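Local coordinates for CCHC-type domain-containing protein (Trypanosoma brucei brucei, PDB 7C47) that probably trims RNA from its 3' end as an RNase D-like exonuclease, and binds zinc, manganese and nucleotides, at residues K98-C103 against E119-L124; Y146-V151 against L196-Y201; R36-D41 against R94-L99. All coordinates share one frame; numbering follows the deposited sequence.

Contact 1: residues K98-C103 against E119-L124; sequences KLFFDC and EGVLDL. With C5P (cytidine-5'-monophosphate), chain D.
K98-F100 and V121-D123 are parallel strands, their axes 4.7 Å apart at an angle of 23°, and backbone bonds alternate from K98 N to G120 O through to L124 N to F100 O. Helix 104-114 links the two, making a beta-alpha-beta unit in the exonuclease fold. The K98 chain, bent at chi2 (-53°) and again at chi4, brings NZ back to E119 O (2.6 Å), nearly head-on to the carbonyl; I96 O, D93 O and L91 O also accept from NZ. On the same face, V121 CG1 packs obliquely on F100 CD1 at 3.5 Å, while on the other L99 and L122 lie side by side, CD2 to CD2. D123, the last residue of its strand, reaches past the end of the other: OD1 receives D102 N (3.0 Å) on its syn side but tilted well out of the carboxylate plane, and OD2 receives C103 N (2.9 Å) from above it. D123 thus holds the turn where D102, whose OD1 pairs with R104, accepts at OD2 from O2' of cytidine monophosphate (3.0 Å). It also N-caps helix 124-136, OD1 making weak bonds to Q125 N and V126 N; the amides of D102 and C103 and the helix start would be expected to stabilise its charge.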
loop_
_atom_site.group_PDB
_atom_site.type_symbol
_atom_site.label_atom_id
_atom_site.label_comp_id
_atom_site.label_asym_id
_atom_site.label_seq_id
_atom_site.Cartn_x
_atom_site.Cartn_y
_atom_site.Cartn_z
ATOM N N LYS A 98 -5.725 10.803 1.862
ATOM C CA LYS A 98 -4.950 10.430 0.672
ATOM C C LYS A 98 -4.283 9.089 0.925
ATOM O O LYS A 98 -3.423 8.987 1.797
ATOM C CB LYS A 98 -3.880 11.474 0.326
ATOM C CG LYS A 98 -4.276 12.921 0.540
ATOM C CD LYS A 98 -5.578 13.290 -0.142
ATOM C CE LYS A 98 -5.880 14.771 0.004
ATOM N NZ LYS A 98 -5.646 15.350 1.358
ATOM N N LEU A 99 -4.665 8.072 0.158
ATOM C CA LEU A 99 -4.153 6.720 0.348
ATOM C C LEU A 99 -2.965 6.466 -0.575
ATOM O O LEU A 99 -3.038 6.758 -1.768
ATOM C CB LEU A 99 -5.246 5.686 0.080
ATOM C CG LEU A 99 -6.553 5.838 0.864
ATOM C CD1 LEU A 99 -7.696 5.158 0.118
ATOM C CD2 LEU A 99 -6.413 5.276 2.270
ATOM N N PHE A 100 -1.920 5.897 -0.020
ATOM C CA PHE A 100 -0.725 5.524 -0.734
ATOM C C PHE A 100 -0.268 4.119 -0.367
ATOM O O PHE A 100 -0.605 3.619 0.636
ATOM C CB PHE A 100 0.444 6.425 -0.351
ATOM C CG PHE A 100 0.399 7.784 -0.895
ATOM C CD1 PHE A 100 -0.268 8.767 -0.240
ATOM C CD2 PHE A 100 1.104 8.109 -2.009
ATOM C CE1 PHE A 100 -0.286 10.039 -0.717
ATOM C CE2 PHE A 100 1.092 9.384 -2.496
ATOM C CZ PHE A 100 0.388 10.351 -1.847
ATOM N N PHE A 101 0.463 3.483 -1.250
ATOM C CA PHE A 101 1.121 2.239 -0.954
ATOM C C PHE A 101 2.608 2.564 -1.148
ATOM O O PHE A 101 3.072 2.514 -2.242
ATOM C CB PHE A 101 0.694 1.095 -1.853
ATOM C CG PHE A 101 1.119 -0.244 -1.332
ATOM C CD1 PHE A 101 2.342 -0.775 -1.647
ATOM C CD2 PHE A 101 0.331 -0.927 -0.467
ATOM C CE1 PHE A 101 2.732 -1.980 -1.133
ATOM C CE2 PHE A 101 0.722 -2.104 0.055
ATOM C CZ PHE A 101 1.911 -2.648 -0.286
ATOM N N ASP A 102 3.326 2.768 -0.043
ATOM C CA ASP A 102 4.716 3.254 0.066
ATOM C C ASP A 102 4.724 4.660 -0.535
ATOM O O ASP A 102 4.916 4.853 -1.664
ATOM C CB ASP A 102 5.772 2.315 -0.566
ATOM C CG ASP A 102 7.191 2.811 -0.399
ATOM O OD1 ASP A 102 7.407 3.816 0.268
ATOM O OD2 ASP A 102 8.075 2.182 -0.965
ATOM N N CYS A 103 4.618 5.644 0.314
ATOM C CA CYS A 103 4.525 7.015 -0.100
ATOM C C CYS A 103 5.837 7.796 -0.161
ATOM O O CYS A 103 5.845 8.896 -0.616
ATOM C CB CYS A 103 3.624 7.735 0.887
ATOM S SG CYS A 103 4.415 8.076 2.467
ATOM N N GLU A 119 -1.676 16.499 2.877
ATOM C CA GLU A 119 -2.144 16.428 4.261
ATOM C C GLU A 119 -3.235 15.374 4.341
ATOM O O GLU A 119 -4.005 15.209 3.395
ATOM C CB GLU A 119 -2.701 17.783 4.687
ATOM C CG GLU A 119 -1.700 18.935 4.635
ATOM C CD GLU A 119 -0.823 19.051 5.871
ATOM O OE1 GLU A 119 -0.811 18.123 6.704
ATOM O OE2 GLU A 119 -0.141 20.090 6.016
ATOM N N GLY A 120 -3.298 14.660 5.461
ATOM C CA GLY A 120 -4.251 13.559 5.643
ATOM C C GLY A 120 -3.833 12.283 4.928
ATOM O O GLY A 120 -4.672 11.563 4.391
ATOM N N VAL A 121 -2.537 11.984 4.948
ATOM C CA VAL A 121 -1.986 10.845 4.223
ATOM C C VAL A 121 -2.140 9.576 5.065
ATOM O O VAL A 121 -1.997 9.616 6.287
ATOM C CB VAL A 121 -0.498 11.079 3.854
ATOM C CG1 VAL A 121 0.046 9.948 2.995
ATOM C CG2 VAL A 121 -0.337 12.390 3.102
ATOM N N LEU A 122 -2.465 8.465 4.402
ATOM C CA LEU A 122 -2.428 7.135 5.015
ATOM C C LEU A 122 -1.702 6.169 4.085
ATOM O O LEU A 122 -2.114 5.987 2.942
ATOM C CB LEU A 122 -3.838 6.616 5.305
ATOM C CG LEU A 122 -3.913 5.275 6.052
ATOM C CD1 LEU A 122 -3.266 5.372 7.428
ATOM C CD2 LEU A 122 -5.349 4.801 6.175
ATOM N N ASP A 123 -0.631 5.554 4.589
ATOM C CA ASP A 123 0.224 4.665 3.811
ATOM C C ASP A 123 -0.134 3.212 4.154
ATOM O O ASP A 123 0.190 2.720 5.244
ATOM C CB ASP A 123 1.690 4.964 4.132
ATOM C CG ASP A 123 2.668 4.264 3.197
ATOM O OD1 ASP A 123 2.406 3.130 2.744
ATOM O OD2 ASP A 123 3.728 4.863 2.919
ATOM N N LEU A 124 -0.786 2.531 3.214
ATOM C CA LEU A 124 -1.300 1.182 3.453
ATOM C C LEU A 124 -0.212 0.118 3.557
ATOM O O LEU A 124 -0.432 -0.909 4.185
ATOM C CB LEU A 124 -2.333 0.793 2.390
ATOM C CG LEU A 124 -3.562 1.713 2.301
ATOM C CD1 LEU A 124 -4.504 1.224 1.218
ATOM C CD2 LEU A 124 -4.296 1.827 3.631
HETATM O O3P C5P D . 9.677 -7.678 -2.213
HETATM P P C5P D . 10.669 -7.060 -1.293
HETATM O O1P C5P D . 12.000 -7.081 -1.952
HETATM O O2P C5P D . 10.509 -7.689 0.046
HETATM O "O5'" C5P D . 10.201 -5.539 -1.217
HETATM C "C5'" C5P D . 9.192 -5.122 -0.281
HETATM C "C4'" C5P D . 8.898 -3.646 -0.416
HETATM O "O4'" C5P D . 9.998 -2.879 0.139
HETATM C "C3'" C5P D . 8.709 -3.110 -1.828
HETATM O "O3'" C5P D . 7.366 -3.264 -2.269
HETATM C "C2'" C5P D . 9.082 -1.638 -1.678
HETATM O "O2'" C5P D . 8.018 -0.798 -1.272
HETATM C "C1'" C5P D . 10.190 -1.699 -0.621
HETATM N N1 C5P D . 11.554 -1.711 -1.188
HETATM C C2 C5P D . 12.067 -0.526 -1.730
HETATM N N3 C5P D . 13.315 -0.525 -2.257
HETATM C C4 C5P D . 14.040 -1.647 -2.258
HETATM C C5 C5P D . 13.544 -2.866 -1.709
HETATM C C6 C5P D . 12.308 -2.854 -1.192
HETATM O O2 C5P D . 11.363 0.495 -1.715
HETATM N N4 C5P D . 15.267 -1.599 -2.782
#

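Contact 2: residues Y146-V151 against L196-Y201; sequences YVLKSV and LLLSNY
L198 crosses V147 at about a right angle, its CD2 3.7 Å from V147 CG1 and its CD1 almost as near. The contact is helix-helix packing inside the exonuclease domain: helices 144-152 and 182-202 run in roughly the same direction, 34° apart, with the axes of these segments still 10.9 Å from each other at closest approach. At this spacing the joining is done by side chains, and all of it is apolar. L198 is the hub. Besides V147 it meets L148, whose CD2 comes across to L198 CG at 3.9 Å, and V151, whose CB faces the same L198 CD2. L148 starts out along the flank of its helix; with CG beside the backbone N (chi1 -71°) and chi2 extended, its CD2 branch reaches across to the other helix and also touches L197 CD1 at 4.2 Å. F128 of helix 124-136 packs on V147 and V151, and L124 of that helix on L198, so a third helix adjoins the seam. The zinc ligand H194 sits one turn before L198, and its side chain is about 4 Å from that of L148. At the partly exposed end, V151 and Y201 slide past each other in opposite directions: V151 CG1 approaches Y201 CB to 3.5 Å and meets the phenol ring obliquely at CG.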
loop_
_atom_site.group_PDB
_atom_site.type_symbol
_atom_site.label_atom_id
_atom_site.label_comp_id
_atom_site.label_asym_id
_atom_site.label_seq_id
_atom_site.Cartn_x
_atom_site.Cartn_y
_atom_site.Cartn_z
ATOM N N TYR A 146 1.706 -9.462 -2.238
ATOM C CA TYR A 146 1.664 -10.144 -0.943
ATOM C C TYR A 146 0.542 -9.615 -0.037
ATOM O O TYR A 146 -0.145 -10.405 0.613
ATOM C CB TYR A 146 3.018 -10.021 -0.234
ATOM C CG TYR A 146 3.147 -10.847 1.029
ATOM C CD1 TYR A 146 2.705 -10.354 2.257
ATOM C CD2 TYR A 146 3.725 -12.121 1.002
ATOM C CE1 TYR A 146 2.821 -11.102 3.419
ATOM C CE2 TYR A 146 3.845 -12.880 2.159
ATOM C CZ TYR A 146 3.392 -12.365 3.366
ATOM O OH TYR A 146 3.504 -13.101 4.524
ATOM N N VAL A 147 0.360 -8.291 -0.000
ATOM C CA VAL A 147 -0.632 -7.656 0.886
ATOM C C VAL A 147 -2.071 -7.918 0.420
ATOM O O VAL A 147 -2.953 -8.171 1.245
ATOM C CB VAL A 147 -0.368 -6.134 1.046
ATOM C CG1 VAL A 147 -1.485 -5.449 1.822
ATOM C CG2 VAL A 147 0.958 -5.903 1.756
ATOM N N LEU A 148 -2.306 -7.846 -0.889
ATOM C CA LEU A 148 -3.611 -8.199 -1.465
ATOM C C LEU A 148 -4.001 -9.653 -1.161
ATOM O O LEU A 148 -5.145 -9.923 -0.787
ATOM C CB LEU A 148 -3.614 -7.972 -2.979
ATOM C CG LEU A 148 -3.597 -6.514 -3.445
ATOM C CD1 LEU A 148 -3.208 -6.427 -4.916
ATOM C CD2 LEU A 148 -4.945 -5.845 -3.206
ATOM N N LYS A 149 -3.044 -10.568 -1.327
ATOM C CA LYS A 149 -3.217 -11.986 -0.972
ATOM C C LYS A 149 -3.546 -12.148 0.518
ATOM O O LYS A 149 -4.574 -12.727 0.871
ATOM C CB LYS A 149 -1.940 -12.771 -1.317
ATOM C CG LYS A 149 -2.006 -14.289 -1.128
ATOM C CD LYS A 149 -2.244 -15.060 -2.427
ATOM C CE LYS A 149 -3.720 -15.332 -2.681
ATOM N NZ LYS A 149 -4.220 -16.500 -1.904
ATOM N N SER A 150 -2.681 -11.612 1.374
ATOM C CA SER A 150 -2.806 -11.769 2.824
ATOM C C SER A 150 -4.079 -11.146 3.417
ATOM O O SER A 150 -4.689 -11.730 4.313
ATOM C CB SER A 150 -1.568 -11.193 3.521
ATOM O OG SER A 150 -1.598 -11.430 4.917
ATOM N N VAL A 151 -4.475 -9.975 2.920
ATOM C CA VAL A 151 -5.592 -9.210 3.500
ATOM C C VAL A 151 -6.934 -9.527 2.832
ATOM O O VAL A 151 -7.928 -9.754 3.523
ATOM C CB VAL A 151 -5.322 -7.687 3.431
ATOM C CG1 VAL A 151 -6.510 -6.885 3.965
ATOM C CG2 VAL A 151 -4.058 -7.339 4.208
ATOM N N LEU A 196 -7.298 1.595 -3.206
ATOM C CA LEU A 196 -8.653 1.904 -2.724
ATOM C C LEU A 196 -9.373 0.650 -2.225
ATOM O O LEU A 196 -10.110 0.703 -1.233
ATOM C CB LEU A 196 -9.490 2.591 -3.814
ATOM C CG LEU A 196 -10.849 3.163 -3.381
ATOM C CD1 LEU A 196 -10.686 4.295 -2.375
ATOM C CD2 LEU A 196 -11.644 3.645 -4.586
ATOM N N LEU A 197 -9.151 -0.468 -2.918
ATOM C CA LEU A 197 -9.696 -1.761 -2.512
ATOM C C LEU A 197 -9.154 -2.182 -1.141
ATOM O O LEU A 197 -9.921 -2.602 -0.274
ATOM C CB LEU A 197 -9.389 -2.826 -3.582
ATOM C CG LEU A 197 -9.932 -4.264 -3.453
ATOM C CD1 LEU A 197 -9.008 -5.183 -2.658
ATOM C CD2 LEU A 197 -11.344 -4.292 -2.874
ATOM N N LEU A 198 -7.839 -2.053 -0.948
ATOM C CA LEU A 198 -7.217 -2.344 0.352
ATOM C C LEU A 198 -7.778 -1.504 1.495
ATOM O O LEU A 198 -7.939 -2.015 2.600
ATOM C CB LEU A 198 -5.693 -2.177 0.305
ATOM C CG LEU A 198 -4.889 -3.408 -0.110
ATOM C CD1 LEU A 198 -3.460 -3.011 -0.444
ATOM C CD2 LEU A 198 -4.899 -4.458 0.994
ATOM N N SER A 199 -8.081 -0.232 1.237
ATOM C CA SER A 199 -8.592 0.650 2.295
ATOM C C SER A 199 -9.919 0.156 2.888
ATOM O O SER A 199 -10.151 0.326 4.083
ATOM C CB SER A 199 -8.706 2.104 1.820
ATOM O OG SER A 199 -9.793 2.292 0.941
ATOM N N ASN A 200 -10.763 -0.475 2.067
ATOM C CA ASN A 200 -12.017 -1.084 2.549
ATOM C C ASN A 200 -11.788 -2.211 3.566
ATOM O O ASN A 200 -12.582 -2.376 4.488
ATOM C CB ASN A 200 -12.855 -1.621 1.380
ATOM C CG ASN A 200 -13.418 -0.517 0.499
ATOM O OD1 ASN A 200 -13.742 0.574 0.965
ATOM N ND2 ASN A 200 -13.545 -0.807 -0.784
ATOM N N TYR A 201 -10.710 -2.975 3.390
ATOM C CA TYR A 201 -10.344 -4.043 4.325
ATOM C C TYR A 201 -9.627 -3.535 5.580
ATOM O O TYR A 201 -9.869 -4.045 6.674
ATOM C CB TYR A 201 -9.483 -5.099 3.626
ATOM C CG TYR A 201 -10.256 -5.936 2.632
ATOM C CD1 TYR A 201 -11.030 -7.020 3.056
ATOM C CD2 TYR A 201 -10.222 -5.648 1.267
ATOM C CE1 TYR A 201 -11.742 -7.794 2.148
ATOM C CE2 TYR A 201 -10.930 -6.417 0.349
ATOM C CZ TYR A 201 -11.690 -7.489 0.794
ATOM O OH TYR A 201 -12.395 -8.256 -0.107
#

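Contact 3: residues R36-D41 against R94-L99; sequences RSIALD and REIRKL. With MN (manganese (II) ion), chain F; MN (manganese (II) ion), chain G.
R36 and R97 meet at the N-terminal end of the parallel strands 37-44 and 97-100, in the central sheet of the exonuclease fold, R36 lying just before the first. Their guanidinium planes are tilted 31° from each other and R36 NH2 lies 3.6 Å from R97 NH2, a close approach of like charges. R97 has an answer: its NH2 forms a salt bridge with E216 of helix 212-226. R36 has weaker help, for NH1 makes a weak bond to a water that in turn donates to R94 O. E95 O lies over one face of the R36 guanidinium, only 2.7 Å from NH1, but the angle is too poor for a hydrogen bond.

Inward the ladder is regular. R97 N donates to R36 O, I38 N to R97 O (2.7 Å), L99 N to I38 O and L40 N to L99 O (2.8 Å), so each of these carbonyls is matched by an amide across the strand pair. The other edge of strand 37-44 is taken by strand 57-64, through A39 with C63 and D41 with Q61. On one face I38 CD1 reaches I96 CG2 (3.6 Å), and L40 CD1 lies alongside K98 CB; on the other, S37 CB and A39 CB pack against L99.

D41 follows the last rung. With CG anti to its N (chi1 -164°), the carboxylate divides between two manganese ions, OD2 on one (2.2 Å) and OD1 on the other (2.3 Å). The hydrogen-bonded strand pair thus sets D41 at the end of the ladder, where it bridges the two metals.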
loop_
_atom_site.group_PDB
_atom_site.type_symbol
_atom_site.label_atom_id
_atom_site.label_comp_id
_atom_site.label_asym_id
_atom_site.label_seq_id
_atom_site.Cartn_x
_atom_site.Cartn_y
_atom_site.Cartn_z
ATOM N N ARG A 36 -14.256 11.143 0.490
ATOM C CA ARG A 36 -13.686 10.974 1.829
ATOM C C ARG A 36 -12.255 10.419 1.733
ATOM O O ARG A 36 -11.402 10.776 2.545
ATOM C CB ARG A 36 -14.575 10.048 2.682
ATOM C CG ARG A 36 -14.096 9.785 4.110
ATOM C CD ARG A 36 -14.211 11.010 5.010
ATOM N NE ARG A 36 -13.408 10.883 6.232
ATOM C CZ ARG A 36 -12.091 11.105 6.328
ATOM N NH1 ARG A 36 -11.366 11.467 5.268
ATOM N NH2 ARG A 36 -11.485 10.959 7.504
ATOM N N SER A 37 -12.009 9.539 0.757
ATOM C CA SER A 37 -10.690 8.938 0.537
ATOM C C SER A 37 -10.302 8.988 -0.939
ATOM O O SER A 37 -11.142 8.760 -1.801
ATOM C CB SER A 37 -10.689 7.482 1.007
ATOM O OG SER A 37 -10.995 7.388 2.384
ATOM N N ILE A 38 -9.027 9.271 -1.220
ATOM C CA ILE A 38 -8.492 9.280 -2.586
ATOM C C ILE A 38 -7.205 8.456 -2.637
ATOM O O ILE A 38 -6.224 8.810 -1.990
ATOM C CB ILE A 38 -8.180 10.716 -3.077
ATOM C CG1 ILE A 38 -9.430 11.601 -3.002
ATOM C CG2 ILE A 38 -7.622 10.683 -4.499
ATOM C CD1 ILE A 38 -9.162 13.076 -3.218
ATOM N N ALA A 39 -7.211 7.367 -3.403
ATOM C CA ALA A 39 -5.994 6.588 -3.658
ATOM C C ALA A 39 -5.124 7.339 -4.654
ATOM O O ALA A 39 -5.632 7.825 -5.659
ATOM C CB ALA A 39 -6.337 5.205 -4.188
ATOM N N LEU A 40 -3.825 7.440 -4.366
ATOM C CA LEU A 40 -2.892 8.193 -5.211
ATOM C C LEU A 40 -1.669 7.373 -5.575
ATOM O O LEU A 40 -1.240 6.517 -4.807
ATOM C CB LEU A 40 -2.466 9.500 -4.531
ATOM C CG LEU A 40 -3.529 10.605 -4.437
ATOM C CD1 LEU A 40 -3.034 11.776 -3.596
ATOM C CD2 LEU A 40 -3.948 11.094 -5.813
ATOM N N ASP A 41 -1.135 7.636 -6.766
ATOM C CA ASP A 41 0.103 7.021 -7.253
ATOM C C ASP A 41 0.720 7.933 -8.328
ATOM O O ASP A 41 0.078 8.883 -8.780
ATOM C CB ASP A 41 -0.179 5.607 -7.806
ATOM C CG ASP A 41 1.086 4.750 -7.968
ATOM O OD1 ASP A 41 2.142 5.072 -7.378
ATOM O OD2 ASP A 41 1.029 3.737 -8.696
ATOM N N ARG A 94 -6.859 18.157 4.920
ATOM C CA ARG A 94 -6.698 17.023 5.850
ATOM C C ARG A 94 -7.983 16.197 6.055
ATOM O O ARG A 94 -7.907 15.033 6.452
ATOM C CB ARG A 94 -6.125 17.486 7.207
ATOM C CG ARG A 94 -7.078 18.294 8.090
ATOM C CD ARG A 94 -6.465 18.672 9.438
ATOM N NE ARG A 94 -5.166 19.340 9.291
ATOM C CZ ARG A 94 -3.962 18.791 9.498
ATOM N NH1 ARG A 94 -2.869 19.528 9.309
ATOM N NH2 ARG A 94 -3.822 17.526 9.894
ATOM N N GLU A 95 -9.145 16.794 5.783
ATOM C CA GLU A 95 -10.433 16.098 5.916
ATOM C C GLU A 95 -10.663 15.032 4.835
ATOM O O GLU A 95 -11.525 14.174 5.007
ATOM C CB GLU A 95 -11.612 17.088 5.913
ATOM C CG GLU A 95 -11.529 18.243 6.915
ATOM C CD GLU A 95 -11.279 17.805 8.352
ATOM O OE1 GLU A 95 -11.746 16.711 8.748
ATOM O OE2 GLU A 95 -10.618 18.568 9.096
ATOM N N ILE A 96 -9.915 15.099 3.730
ATOM C CA ILE A 96 -9.942 14.075 2.685
ATOM C C ILE A 96 -8.670 13.233 2.812
ATOM O O ILE A 96 -7.560 13.757 2.691
ATOM C CB ILE A 96 -10.029 14.698 1.272
ATOM C CG1 ILE A 96 -11.234 15.649 1.177
ATOM C CG2 ILE A 96 -10.125 13.609 0.207
ATOM C CD1 ILE A 96 -11.303 16.455 -0.106
ATOM N N ARG A 97 -8.842 11.933 3.054
ATOM C CA ARG A 97 -7.721 11.019 3.256
ATOM C C ARG A 97 -7.053 10.677 1.921
ATOM O O ARG A 97 -7.739 10.305 0.968
ATOM C CB ARG A 97 -8.197 9.740 3.946
ATOM C CG ARG A 97 -7.092 8.737 4.231
ATOM C CD ARG A 97 -7.612 7.487 4.914
ATOM N NE ARG A 97 -8.141 7.765 6.251
ATOM C CZ ARG A 97 -9.378 7.504 6.683
ATOM N NH1 ARG A 97 -10.296 6.928 5.906
ATOM N NH2 ARG A 97 -9.703 7.822 7.934
ATOM N N LYS A 98 -5.725 10.803 1.862
ATOM C CA LYS A 98 -4.950 10.430 0.672
ATOM C C LYS A 98 -4.283 9.089 0.925
ATOM O O LYS A 98 -3.423 8.987 1.797
ATOM C CB LYS A 98 -3.880 11.474 0.326
ATOM C CG LYS A 98 -4.276 12.921 0.540
ATOM C CD LYS A 98 -5.578 13.290 -0.142
ATOM C CE LYS A 98 -5.880 14.771 0.004
ATOM N NZ LYS A 98 -5.646 15.350 1.358
ATOM N N LEU A 99 -4.665 8.072 0.158
ATOM C CA LEU A 99 -4.153 6.720 0.348
ATOM C C LEU A 99 -2.965 6.466 -0.575
ATOM O O LEU A 99 -3.038 6.758 -1.768
ATOM C CB LEU A 99 -5.246 5.686 0.080
ATOM C CG LEU A 99 -6.553 5.838 0.864
ATOM C CD1 LEU A 99 -7.696 5.158 0.118
ATOM C CD2 LEU A 99 -6.413 5.276 2.270
HETATM MN MN MN F . 2.523 2.520 -9.860
HETATM MN MN MN G . 3.774 4.706 -5.798
HETATM O O HOH W 1 -8.202 12.081 6.546
#

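In the fold
Contacts 1 and 3 are successive strand pairings in one sheet: both use strand 97-100, sharing K98 and L99, their centres about 7 Å apart. Contact 2 stands beside that sheet, its centre about 14 Å from contact 1 and 16 Å from contact 3, and touches it, among other places, where S199 CB meets L99 CD1 (3.6 Å) and L196 meets A39. All three are mostly buried, but contact 3 has an exposed, charged end and contact 2 a partly exposed one. Backbone bonds dominate the strand pairs; contact 2 is purely apolar. Basic side chains gather at the strands' N-terminal ends, while acidic groups meeting nucleotide (contact 1) and metals (contact 3) lie at the C-terminal side.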